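Side-chain contacts in putative pterin-4-alpha-carbinolamine dehydratase (Brucella melitensis, PDB 3JST), which probably catalyses the dehydration of 4a-hydroxytetrahydrobiopterin to dihydrobiopterin, releasing water: residues A[16-21]-A[84-89]; A[22-25]-A[30-33]; A[60-65]-A[90-95]; A[44-49]-A[67-72]. All coordinates share one frame; numbering follows the deposited sequence.

Contact 1 of 4, residues A[16-21]-A[84-89]; sequences RALDGW and LDIKMA
Trp21 lays the flat face of its indole against Ala89, a residue of helix 83-96, while Leu18 packs its two methyls against the same helix. The Trp21 side chain starts toward the helix at CB, with CG beside the backbone N and anti to the carbonyl carbon (chi1 -69°). Next along, CD2 lies 3.8 Å from Ala89 CB, and CE2 has the closest approach of the ring, 3.4 Å from that methyl. NE1, at the pyrrole edge, is directed to Asn93 OD1, a hydrogen bond one helical turn beyond Ala89. CZ2, the next atom of the benzo ring, is 3.6 Å from Ala89 CA, so the ring also covers backbone of the helix; at the tip, CH2 still lies 4.0 Å from Ala89 CB and packs on Val71. The methyl stands 3.6 Å from the centroid of the six-membered ring, only 20° off the ring normal, which makes the contact a CH-pi interaction over the face.

Leu18 meets the same methyl: CD1 is 3.9 Å from Ala89 CB and 4.0 Å from Ile86 CD1, and the Leu18 and Ile86 side chains cross at about a right angle. Both Leu18 and Trp21 are brought to the helix by a type II beta turn, closed by Trp21 N to Leu18 O at 3.1 Å, with Gly20 at positive phi (85°). Chemically the interface between the two segments is purely apolar, a buried patch formed by methyls and one aromatic face, and the indole N-H is satisfied by Asn93.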
loop_
_atom_site.group_PDB
_atom_site.type_symbol
_atom_site.label_atom_id
_atom_site.label_comp_id
_atom_site.label_asym_id
_atom_site.label_seq_id
_atom_site.Cartn_x
_atom_site.Cartn_y
_atom_site.Cartn_z
ATOM N N ARG A 16 12.001 1.028 4.544
ATOM C CA ARG A 16 13.047 0.014 4.654
ATOM C C ARG A 16 12.480 -1.358 5.026
ATOM O O ARG A 16 12.926 -2.376 4.499
ATOM C CB ARG A 16 14.125 0.451 5.648
ATOM C CG ARG A 16 14.943 1.634 5.152
ATOM C CD ARG A 16 15.964 2.106 6.185
ATOM N NE ARG A 16 17.139 1.240 6.262
ATOM C CZ ARG A 16 18.152 1.240 5.392
ATOM N NH1 ARG A 16 18.155 2.052 4.332
ATOM N NH2 ARG A 16 19.174 0.408 5.575
ATOM N N ALA A 17 11.475 -1.369 5.901
ATOM C CA ALA A 17 10.841 -2.608 6.341
ATOM C C ALA A 17 9.756 -3.105 5.373
ATOM O O ALA A 17 9.203 -4.189 5.574
ATOM C CB ALA A 17 10.256 -2.424 7.750
ATOM N N LEU A 18 9.468 -2.327 4.325
ATOM C CA LEU A 18 8.413 -2.653 3.366
ATOM C C LEU A 18 9.016 -3.016 2.003
ATOM O O LEU A 18 9.142 -2.166 1.124
ATOM C CB LEU A 18 7.442 -1.471 3.228
ATOM C CG LEU A 18 6.725 -0.998 4.496
ATOM C CD1 LEU A 18 6.016 0.326 4.247
ATOM C CD2 LEU A 18 5.740 -2.055 5.005
ATOM N N ASP A 19 9.386 -4.284 1.840
ATOM C CA ASP A 19 10.032 -4.758 0.613
ATOM C C ASP A 19 9.196 -4.421 -0.626
ATOM O O ASP A 19 7.991 -4.654 -0.651
ATOM C CB ASP A 19 10.280 -6.274 0.682
ATOM C CG ASP A 19 11.013 -6.808 -0.545
ATOM O OD1 ASP A 19 12.053 -6.235 -0.927
ATOM O OD2 ASP A 19 10.539 -7.804 -1.131
ATOM N N GLY A 20 9.851 -3.854 -1.637
ATOM C CA GLY A 20 9.209 -3.512 -2.907
ATOM C C GLY A 20 8.496 -2.169 -2.943
ATOM O O GLY A 20 8.071 -1.732 -4.014
ATOM N N TRP A 21 8.354 -1.511 -1.787
ATOM C CA TRP A 21 7.660 -0.222 -1.718
ATOM C C TRP A 21 8.627 0.956 -1.873
ATOM O O TRP A 21 9.760 0.924 -1.367
ATOM C CB TRP A 21 6.870 -0.092 -0.410
ATOM C CG TRP A 21 5.684 -1.008 -0.348
ATOM C CD1 TRP A 21 5.678 -2.319 0.033
ATOM C CD2 TRP A 21 4.328 -0.685 -0.698
ATOM N NE1 TRP A 21 4.402 -2.831 -0.047
ATOM C CE2 TRP A 21 3.555 -1.849 -0.490
ATOM C CE3 TRP A 21 3.694 0.475 -1.159
ATOM C CZ2 TRP A 21 2.183 -1.889 -0.735
ATOM C CZ3 TRP A 21 2.328 0.439 -1.394
ATOM C CH2 TRP A 21 1.587 -0.742 -1.186
ATOM N N LEU A 84 -1.494 4.331 8.756
ATOM C CA LEU A 84 -2.498 3.549 8.019
ATOM C C LEU A 84 -1.951 2.996 6.692
ATOM O O LEU A 84 -2.230 1.856 6.315
ATOM C CB LEU A 84 -3.733 4.405 7.740
ATOM C CG LEU A 84 -4.573 4.844 8.937
ATOM C CD1 LEU A 84 -5.653 5.835 8.505
ATOM C CD2 LEU A 84 -5.182 3.640 9.634
ATOM N N ASP A 85 -1.174 3.814 5.986
ATOM C CA ASP A 85 -0.550 3.398 4.735
ATOM C C ASP A 85 0.528 2.356 4.994
ATOM O O ASP A 85 0.663 1.386 4.244
ATOM C CB ASP A 85 0.049 4.609 4.021
ATOM C CG ASP A 85 -0.988 5.664 3.730
ATOM O OD1 ASP A 85 -1.960 5.332 3.016
ATOM O OD2 ASP A 85 -0.844 6.802 4.229
ATOM N N ILE A 86 1.278 2.555 6.072
ATOM C CA ILE A 86 2.291 1.590 6.489
ATOM C C ILE A 86 1.643 0.252 6.855
ATOM O O ILE A 86 2.137 -0.797 6.468
ATOM C CB ILE A 86 3.125 2.105 7.690
ATOM C CG1 ILE A 86 3.758 3.477 7.387
ATOM C CG2 ILE A 86 4.200 1.090 8.065
ATOM C CD1 ILE A 86 4.459 3.591 6.031
ATOM N N LYS A 87 0.541 0.294 7.598
ATOM C CA LYS A 87 -0.185 -0.928 7.968
ATOM C C LYS A 87 -0.694 -1.680 6.737
ATOM O O LYS A 87 -0.591 -2.910 6.658
ATOM C CB LYS A 87 -1.356 -0.602 8.903
ATOM C CG LYS A 87 -0.927 -0.210 10.300
ATOM C CD LYS A 87 -2.110 0.177 11.179
ATOM C CE LYS A 87 -2.773 -1.036 11.790
ATOM N NZ LYS A 87 -3.901 -0.658 12.694
ATOM N N MET A 88 -1.238 -0.935 5.778
ATOM C CA MET A 88 -1.776 -1.532 4.561
ATOM C C MET A 88 -0.663 -2.154 3.716
ATOM O O MET A 88 -0.801 -3.276 3.246
ATOM C CB MET A 88 -2.558 -0.493 3.748
ATOM C CG MET A 88 -3.109 -1.007 2.420
ATOM S SD MET A 88 -4.210 -2.424 2.586
ATOM C CE MET A 88 -5.740 -1.596 3.038
ATOM N N ALA A 89 0.437 -1.428 3.536
ATOM C CA ALA A 89 1.580 -1.949 2.784
ATOM C C ALA A 89 2.127 -3.221 3.436
ATOM O O ALA A 89 2.429 -4.199 2.752
ATOM C CB ALA A 89 2.673 -0.893 2.669
#

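Contact 2 of 4, residues A[22-25]-A[30-33]; sequences QKVD and ITRS
Val24 and Thr31 set their side chains at about a right angle across a short beta hairpin whose strand 22-23 is the outermost of the antiparallel sheet. Thr31 leaves on one face, with Gln22, and there meets Val24, just past the end of strand 22-23. Val24 CG2 is the touching branch, 3.7 Å from Thr31 CB and equally close to Thr31 CG2. Thr31 turns OG1 anti to its own N (chi1 -169°), which leaves the methyl for Val24 and lets the hydroxyl hydrogen-bond to Val71 O of the next strand.

Lys23 and Ile30 leave on the opposite face, the one that helix 8-16 covers, where each touches Met11. The Lys23 chain runs out extended and bends only at its last torsion (chi4 -58°), which brings NZ 3.0 Å from Val24 O; NZ also bonds Arg27 O in the connecting loop.

The backbone fixes these orientations. Lys23 and Ile30 make a non-hydrogen-bonded pair, their CA atoms 4.4 Å apart. Gln22 and Thr31 form a hydrogen-bonded one: Gln22 N donates to Thr31 O at 2.9 Å, and Thr31 N to Gln22 O at 2.8 Å. Gln22 O has a second neighbour besides Thr31 N, a CA-H...O contact with Ile30 CA at 3.2 Å.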
loop_
_atom_site.group_PDB
_atom_site.type_symbol
_atom_site.label_atom_id
_atom_site.label_comp_id
_atom_site.label_asym_id
_atom_site.label_seq_id
_atom_site.Cartn_x
_atom_site.Cartn_y
_atom_site.Cartn_z
ATOM N N GLN A 22 8.167 1.989 -2.577
ATOM C CA GLN A 22 8.955 3.201 -2.802
ATOM C C GLN A 22 8.068 4.430 -2.666
ATOM O O GLN A 22 6.851 4.342 -2.808
ATOM C CB GLN A 22 9.581 3.185 -4.205
ATOM C CG GLN A 22 10.379 1.923 -4.541
ATOM C CD GLN A 22 10.792 1.857 -6.009
ATOM O OE1 GLN A 22 10.655 2.834 -6.756
ATOM N NE2 GLN A 22 11.291 0.696 -6.432
ATOM N N LYS A 23 8.683 5.576 -2.397
ATOM C CA LYS A 23 7.963 6.841 -2.419
ATOM C C LYS A 23 7.592 7.160 -3.860
ATOM O O LYS A 23 8.394 6.961 -4.765
ATOM C CB LYS A 23 8.822 7.976 -1.854
ATOM C CG LYS A 23 8.097 9.319 -1.819
ATOM C CD LYS A 23 8.984 10.442 -1.298
ATOM C CE LYS A 23 8.262 11.782 -1.364
ATOM N NZ LYS A 23 7.822 12.103 -2.758
ATOM N N VAL A 24 6.379 7.655 -4.070
ATOM C CA VAL A 24 5.964 8.081 -5.402
ATOM C C VAL A 24 6.692 9.375 -5.744
ATOM O O VAL A 24 6.728 10.310 -4.948
ATOM C CB VAL A 24 4.444 8.275 -5.506
ATOM C CG1 VAL A 24 4.066 8.880 -6.874
ATOM C CG2 VAL A 24 3.736 6.951 -5.289
ATOM N N ASP A 25 7.290 9.399 -6.931
ATOM C CA ASP A 25 8.067 10.537 -7.401
ATOM C C ASP A 25 7.192 11.789 -7.448
ATOM O O ASP A 25 6.189 11.822 -8.156
ATOM C CB ASP A 25 8.631 10.224 -8.794
ATOM C CG ASP A 25 9.800 11.098 -9.165
ATOM O OD1 ASP A 25 10.058 12.115 -8.481
ATOM O OD2 ASP A 25 10.471 10.757 -10.157
ATOM N N ILE A 30 3.130 6.240 -1.206
ATOM C CA ILE A 30 4.034 5.112 -1.442
ATOM C C ILE A 30 3.394 4.118 -2.399
ATOM O O ILE A 30 2.165 4.050 -2.509
ATOM C CB ILE A 30 4.458 4.413 -0.125
ATOM C CG1 ILE A 30 3.247 3.829 0.618
ATOM C CG2 ILE A 30 5.218 5.398 0.765
ATOM C CD1 ILE A 30 3.613 3.028 1.874
ATOM N N THR A 31 4.226 3.353 -3.097
ATOM C CA THR A 31 3.737 2.489 -4.154
ATOM C C THR A 31 4.549 1.201 -4.298
ATOM O O THR A 31 5.752 1.172 -4.038
ATOM C CB THR A 31 3.688 3.250 -5.513
ATOM O OG1 THR A 31 2.963 2.475 -6.479
ATOM C CG2 THR A 31 5.097 3.556 -6.036
ATOM N N ARG A 32 3.852 0.132 -4.674
ATOM C CA ARG A 32 4.480 -1.104 -5.112
ATOM C C ARG A 32 3.689 -1.689 -6.282
ATOM O O ARG A 32 2.454 -1.608 -6.319
ATOM C CB ARG A 32 4.551 -2.130 -3.977
ATOM C CG ARG A 32 5.174 -3.459 -4.419
ATOM C CD ARG A 32 5.466 -4.412 -3.274
ATOM N NE ARG A 32 6.070 -5.642 -3.786
ATOM C CZ ARG A 32 6.213 -6.779 -3.106
ATOM N NH1 ARG A 32 6.780 -7.827 -3.698
ATOM N NH2 ARG A 32 5.801 -6.885 -1.844
ATOM N N SER A 33 4.414 -2.268 -7.231
ATOM C CA SER A 33 3.829 -3.026 -8.320
ATOM C C SER A 33 4.008 -4.503 -8.013
ATOM O O SER A 33 5.138 -4.998 -7.934
ATOM C CB SER A 33 4.510 -2.680 -9.644
ATOM O OG SER A 33 4.263 -1.330 -9.992
#

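Contact 3 of 4, residues A[60-65]-A[90-95]; sequences PEWFNA and RKMNAI
Met92 meets Trp62 and Pro60 with a single atom, the methyl CE. All the bonding between the two segments is apolar packing. CE lies 4.1 Å from Trp62 CZ3 and about the same distance from CE3, approaching the indole obliquely, and 4.2 Å from Pro60 CB. Met92 can span the gap because its chain is extended past CG (chi2 179°, chi3 170°); its CA is still 10.6 Å from that of Pro60.

A second apolar layer lies inside segment 60-65. Pro60 CG stands 3.6 Å above the plane of the Trp62 ring, over its centre, so the proline ring covers one face of the indole. Trp62 CG sits between the backbone N and the carbonyl carbon (chi1 56°), which turns the ring back toward Pro60.

The pairing spans the layers of an alpha-beta fold in which strand 61-65, at one margin of the sheet, faces helix 83-96; Met92 also touches Val71 and Phe34 on the inner strands, and Ala49 of helix 39-56 packs on Trp62.

The polar bonds run within the helix or to neighbouring elements: Ile95 N bonds Lys91 O at 2.9 Å, and Glu61 and Phe63 pair through their backbones with Thr72 and Asp70.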
loop_
_atom_site.group_PDB
_atom_site.type_symbol
_atom_site.label_atom_id
_atom_site.label_comp_id
_atom_site.label_asym_id
_atom_site.label_seq_id
_atom_site.Cartn_x
_atom_site.Cartn_y
_atom_site.Cartn_z
ATOM N N PRO A 60 -7.049 1.751 -0.832
ATOM C CA PRO A 60 -5.933 2.024 -1.728
ATOM C C PRO A 60 -6.368 2.673 -3.031
ATOM O O PRO A 60 -7.551 2.633 -3.383
ATOM C CB PRO A 60 -5.371 0.625 -2.005
ATOM C CG PRO A 60 -6.575 -0.267 -1.929
ATOM C CD PRO A 60 -7.418 0.321 -0.830
ATOM N N GLU A 61 -5.409 3.281 -3.725
ATOM C CA GLU A 61 -5.545 3.562 -5.145
ATOM C C GLU A 61 -4.811 2.429 -5.851
ATOM O O GLU A 61 -3.605 2.246 -5.647
ATOM C CB GLU A 61 -4.936 4.915 -5.514
ATOM C CG GLU A 61 -5.731 6.107 -4.983
ATOM C CD GLU A 61 -5.143 7.453 -5.383
ATOM O OE1 GLU A 61 -4.113 7.488 -6.093
ATOM O OE2 GLU A 61 -5.715 8.489 -4.979
ATOM N N TRP A 62 -5.521 1.650 -6.661
ATOM C CA TRP A 62 -4.885 0.498 -7.296
ATOM C C TRP A 62 -5.401 0.157 -8.687
ATOM O O TRP A 62 -6.556 0.399 -9.019
ATOM C CB TRP A 62 -4.890 -0.739 -6.373
ATOM C CG TRP A 62 -6.216 -1.209 -5.841
ATOM C CD1 TRP A 62 -7.449 -0.639 -6.029
ATOM C CD2 TRP A 62 -6.429 -2.343 -4.982
ATOM N NE1 TRP A 62 -8.410 -1.360 -5.359
ATOM C CE2 TRP A 62 -7.811 -2.408 -4.708
ATOM C CE3 TRP A 62 -5.583 -3.317 -4.427
ATOM C CZ2 TRP A 62 -8.370 -3.409 -3.903
ATOM C CZ3 TRP A 62 -6.139 -4.311 -3.625
ATOM C CH2 TRP A 62 -7.521 -4.347 -3.373
ATOM N N PHE A 63 -4.489 -0.385 -9.491
ATOM C CA PHE A 63 -4.729 -0.712 -10.889
ATOM C C PHE A 63 -4.414 -2.185 -11.066
ATOM O O PHE A 63 -3.409 -2.668 -10.535
ATOM C CB PHE A 63 -3.809 0.134 -11.783
ATOM C CG PHE A 63 -3.793 -0.290 -13.232
ATOM C CD1 PHE A 63 -4.758 0.170 -14.118
ATOM C CD2 PHE A 63 -2.802 -1.145 -13.713
ATOM C CE1 PHE A 63 -4.741 -0.218 -15.456
ATOM C CE2 PHE A 63 -2.776 -1.536 -15.051
ATOM C CZ PHE A 63 -3.744 -1.073 -15.923
ATOM N N ASN A 64 -5.266 -2.892 -11.802
ATOM C CA ASN A 64 -5.021 -4.294 -12.143
ATOM C C ASN A 64 -5.155 -4.516 -13.647
ATOM O O ASN A 64 -6.026 -3.939 -14.297
ATOM C CB ASN A 64 -5.971 -5.212 -11.356
ATOM C CG ASN A 64 -6.051 -6.623 -11.926
ATOM O OD1 ASN A 64 -7.082 -7.017 -12.462
ATOM N ND2 ASN A 64 -4.963 -7.386 -11.813
ATOM N N ALA A 65 -4.254 -5.328 -14.188
ATOM C CA ALA A 65 -4.317 -5.785 -15.569
ATOM C C ALA A 65 -3.807 -7.221 -15.581
ATOM O O ALA A 65 -2.612 -7.454 -15.438
ATOM C CB ALA A 65 -3.463 -4.907 -16.472
ATOM N N ARG A 90 2.243 -3.193 4.761
ATOM C CA ARG A 90 2.676 -4.350 5.536
ATOM C C ARG A 90 1.764 -5.553 5.304
ATOM O O ARG A 90 2.252 -6.651 5.043
ATOM C CB ARG A 90 2.722 -3.998 7.030
ATOM C CG ARG A 90 3.109 -5.148 7.954
ATOM C CD ARG A 90 3.101 -4.740 9.431
ATOM N NE ARG A 90 3.903 -3.546 9.679
ATOM C CZ ARG A 90 3.491 -2.443 10.312
ATOM N NH1 ARG A 90 2.257 -2.334 10.802
ATOM N NH2 ARG A 90 4.337 -1.430 10.466
ATOM N N LYS A 91 0.448 -5.339 5.393
ATOM C CA LYS A 91 -0.533 -6.416 5.219
ATOM C C LYS A 91 -0.506 -6.967 3.798
ATOM O O LYS A 91 -0.552 -8.182 3.600
ATOM C CB LYS A 91 -1.951 -5.934 5.544
ATOM C CG LYS A 91 -3.012 -7.040 5.528
ATOM C CD LYS A 91 -2.841 -8.020 6.698
ATOM C CE LYS A 91 -4.068 -8.905 6.846
ATOM N NZ LYS A 91 -3.977 -9.833 8.002
ATOM N N MET A 92 -0.441 -6.064 2.821
ATOM C CA MET A 92 -0.331 -6.453 1.413
ATOM C C MET A 92 0.902 -7.315 1.168
ATOM O O MET A 92 0.828 -8.318 0.460
ATOM C CB MET A 92 -0.296 -5.222 0.513
ATOM C CG MET A 92 -1.662 -4.605 0.297
ATOM S SD MET A 92 -1.623 -3.137 -0.741
ATOM C CE MET A 92 -3.382 -2.901 -1.000
ATOM N N ASN A 93 2.029 -6.922 1.758
ATOM C CA ASN A 93 3.252 -7.715 1.663
ATOM C C ASN A 93 3.090 -9.111 2.267
ATOM O O ASN A 93 3.636 -10.081 1.739
ATOM C CB ASN A 93 4.441 -6.980 2.299
ATOM C CG ASN A 93 5.111 -6.017 1.334
ATOM O OD1 ASN A 93 4.521 -5.626 0.326
ATOM N ND2 ASN A 93 6.357 -5.641 1.629
ATOM N N ALA A 94 2.332 -9.203 3.359
ATOM C CA ALA A 94 2.053 -10.485 4.001
ATOM C C ALA A 94 1.145 -11.351 3.124
ATOM O O ALA A 94 1.379 -12.547 2.978
ATOM C CB ALA A 94 1.419 -10.273 5.382
ATOM N N ILE A 95 0.121 -10.739 2.536
ATOM C CA ILE A 95 -0.803 -11.458 1.657
ATOM C C ILE A 95 -0.063 -11.985 0.422
ATOM O O ILE A 95 -0.180 -13.158 0.079
ATOM C CB ILE A 95 -1.978 -10.558 1.202
ATOM C CG1 ILE A 95 -2.856 -10.143 2.390
ATOM C CG2 ILE A 95 -2.841 -11.280 0.163
ATOM C CD1 ILE A 95 -3.706 -8.913 2.098
#

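Contact 4 of 4, residues A[44-49]-A[67-72]; sequences GFMAQA and NRVDVT. With EDO (1,2-ethanediol), chain C.
Phe45 and Val69 are brought together by matching first torsions: Phe45 CG lies anti to its backbone N (chi1 163°), swinging the ring from helix 39-56 toward the sheet, and in Val69 the branch CG1 has the same relation to its own N (chi1 -170°), projecting from strand 68-73 toward the helix. The result is one close pair, Phe45 CE2 to Val69 CG1 at 4.0 Å. The methyl approaches the ring obliquely. Met46, one residue on, brings its CG to within 4.2 Å of the same Val69 CG1, so a single valine methyl is touched by two consecutive helix residues. Val71, two residues along the strand, also directs its CB to the helix side, but its CG2 stays 4.6 Å from Phe45 CE2.

The same ring has other company: Phe34 and Phe36 meet it with planes inclined at about 40°, and Met92 and Ile95 reach it from helix 83-96. Thr72 belongs to the other side of the strand. There its OG1 is hydrogen-bonded to O2 of a 1,2-ethanediol molecule at 2.7 Å, a guest probably taken up from the crystallisation liquor, while Asp70 OD1 is hydrogen-bonded to Ser33 OG. One face of strand 68-73 thus carries hydrophobic residues and the other polar ones, as expected of an antiparallel sheet packed against helices on one side, the alpha-beta layering of the pterin-4-alpha-carbinolamine dehydratase fold.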
loop_
_atom_site.group_PDB
_atom_site.type_symbol
_atom_site.label_atom_id
_atom_site.label_comp_id
_atom_site.label_asym_id
_atom_site.label_seq_id
_atom_site.Cartn_x
_atom_site.Cartn_y
_atom_site.Cartn_z
ATOM N N GLY A 44 -7.264 -12.888 -5.846
ATOM C CA GLY A 44 -7.215 -13.348 -4.458
ATOM C C GLY A 44 -6.529 -12.343 -3.545
ATOM O O GLY A 44 -7.002 -12.073 -2.438
ATOM N N PHE A 45 -5.412 -11.797 -4.018
ATOM C CA PHE A 45 -4.683 -10.740 -3.308
ATOM C C PHE A 45 -5.571 -9.514 -3.106
ATOM O O PHE A 45 -5.654 -8.986 -2.004
ATOM C CB PHE A 45 -3.403 -10.370 -4.076
ATOM C CG PHE A 45 -2.797 -9.056 -3.673
ATOM C CD1 PHE A 45 -1.891 -8.985 -2.628
ATOM C CD2 PHE A 45 -3.116 -7.892 -4.358
ATOM C CE1 PHE A 45 -1.328 -7.770 -2.262
ATOM C CE2 PHE A 45 -2.556 -6.677 -3.999
ATOM C CZ PHE A 45 -1.659 -6.614 -2.949
ATOM N N MET A 46 -6.243 -9.081 -4.169
ATOM C CA MET A 46 -7.139 -7.926 -4.095
ATOM C C MET A 46 -8.312 -8.175 -3.144
ATOM O O MET A 46 -8.703 -7.284 -2.394
ATOM C CB MET A 46 -7.654 -7.539 -5.488
ATOM C CG MET A 46 -6.560 -6.984 -6.409
ATOM S SD MET A 46 -7.160 -6.449 -8.021
ATOM C CE MET A 46 -7.943 -4.895 -7.581
ATOM N N ALA A 47 -8.854 -9.392 -3.166
ATOM C CA ALA A 47 -9.944 -9.775 -2.266
ATOM C C ALA A 47 -9.517 -9.663 -0.800
ATOM O O ALA A 47 -10.219 -9.066 0.013
ATOM C CB ALA A 47 -10.424 -11.196 -2.581
ATOM N N GLN A 48 -8.354 -10.220 -0.476
ATOM C CA GLN A 48 -7.830 -10.154 0.892
ATOM C C GLN A 48 -7.506 -8.726 1.322
ATOM O O GLN A 48 -7.806 -8.338 2.447
ATOM C CB GLN A 48 -6.598 -11.040 1.039
ATOM C CG GLN A 48 -6.925 -12.517 0.916
ATOM C CD GLN A 48 -5.761 -13.410 1.261
ATOM O OE1 GLN A 48 -5.262 -14.154 0.409
ATOM N NE2 GLN A 48 -5.322 -13.354 2.514
ATOM N N ALA A 49 -6.889 -7.958 0.426
ATOM C CA ALA A 49 -6.554 -6.556 0.691
ATOM C C ALA A 49 -7.804 -5.705 0.898
ATOM O O ALA A 49 -7.814 -4.815 1.754
ATOM C CB ALA A 49 -5.702 -5.985 -0.449
ATOM N N ASN A 67 -2.350 -10.182 -14.394
ATOM C CA ASN A 67 -1.583 -10.622 -13.223
ATOM C C ASN A 67 -0.822 -9.511 -12.495
ATOM O O ASN A 67 -0.113 -9.781 -11.516
ATOM C CB ASN A 67 -0.613 -11.739 -13.621
ATOM C CG ASN A 67 0.434 -11.283 -14.625
ATOM O OD1 ASN A 67 0.241 -10.302 -15.348
ATOM N ND2 ASN A 67 1.548 -12.002 -14.679
ATOM N N ARG A 68 -0.965 -8.272 -12.965
ATOM C CA ARG A 68 -0.289 -7.126 -12.354
ATOM C C ARG A 68 -1.251 -6.341 -11.486
ATOM O O ARG A 68 -2.366 -6.048 -11.915
ATOM C CB ARG A 68 0.272 -6.189 -13.427
ATOM C CG ARG A 68 1.410 -6.785 -14.230
ATOM C CD ARG A 68 1.934 -5.816 -15.283
ATOM N NE ARG A 68 1.132 -5.838 -16.512
ATOM C CZ ARG A 68 0.402 -4.826 -16.993
ATOM N NH1 ARG A 68 0.336 -3.651 -16.371
ATOM N NH2 ARG A 68 -0.267 -4.991 -18.133
ATOM N N VAL A 69 -0.814 -5.994 -10.276
ATOM C CA VAL A 69 -1.543 -5.053 -9.432
ATOM C C VAL A 69 -0.598 -3.949 -8.959
ATOM O O VAL A 69 0.376 -4.226 -8.254
ATOM C CB VAL A 69 -2.180 -5.725 -8.191
ATOM C CG1 VAL A 69 -3.124 -4.747 -7.504
ATOM C CG2 VAL A 69 -2.905 -7.005 -8.576
ATOM N N ASP A 70 -0.877 -2.712 -9.371
ATOM C CA ASP A 70 -0.108 -1.551 -8.938
ATOM C C ASP A 70 -0.885 -0.833 -7.851
ATOM O O ASP A 70 -2.038 -0.471 -8.059
ATOM C CB ASP A 70 0.132 -0.590 -10.106
ATOM C CG ASP A 70 0.832 -1.255 -11.271
ATOM O OD1 ASP A 70 1.731 -2.083 -11.031
ATOM O OD2 ASP A 70 0.467 -0.958 -12.426
ATOM N N VAL A 71 -0.241 -0.620 -6.705
ATOM C CA VAL A 71 -0.882 -0.001 -5.550
ATOM C C VAL A 71 -0.179 1.300 -5.167
ATOM O O VAL A 71 1.052 1.342 -5.085
ATOM C CB VAL A 71 -0.854 -0.948 -4.330
ATOM C CG1 VAL A 71 -1.606 -0.333 -3.153
ATOM C CG2 VAL A 71 -1.436 -2.311 -4.695
ATOM N N THR A 72 -0.971 2.350 -4.949
ATOM C CA THR A 72 -0.501 3.607 -4.370
ATOM C C THR A 72 -1.295 3.905 -3.097
ATOM O O THR A 72 -2.531 3.820 -3.091
ATOM C CB THR A 72 -0.670 4.785 -5.351
ATOM O OG1 THR A 72 0.133 4.557 -6.514
ATOM C CG2 THR A 72 -0.254 6.105 -4.705
HETATM C C1 EDO C . -2.403 3.836 -8.633
HETATM O O1 EDO C . -2.676 4.152 -10.002
HETATM C C2 EDO C . -1.689 2.499 -8.544
HETATM O O2 EDO C . -0.276 2.712 -8.509
#

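Overall arrangement
All four contacts belong to one small domain, an antiparallel four-stranded sheet with its helices packed on one side. Contacts 3 and 4 have centres about 4 Å apart and share the pairing of strands 61-65 and 68-73; the centres of contacts 1 and 2 lie about 10 Å apart, those of contacts 2 and 4 about 15 Å. Along the chain, contact 2 closes before contacts 3 and 4, which are interleaved (44-49, 60-65, 67-72, 90-95), and contact 1 spans both contact 2 and contact 4; contacts 1 and 3 share helix 83-96. Asn93 of contact 3 ties in contacts 1 and 2, since Trp21 and Arg32 both bond its OD1. Loop, sheet and last helix thus meet in one continuous core.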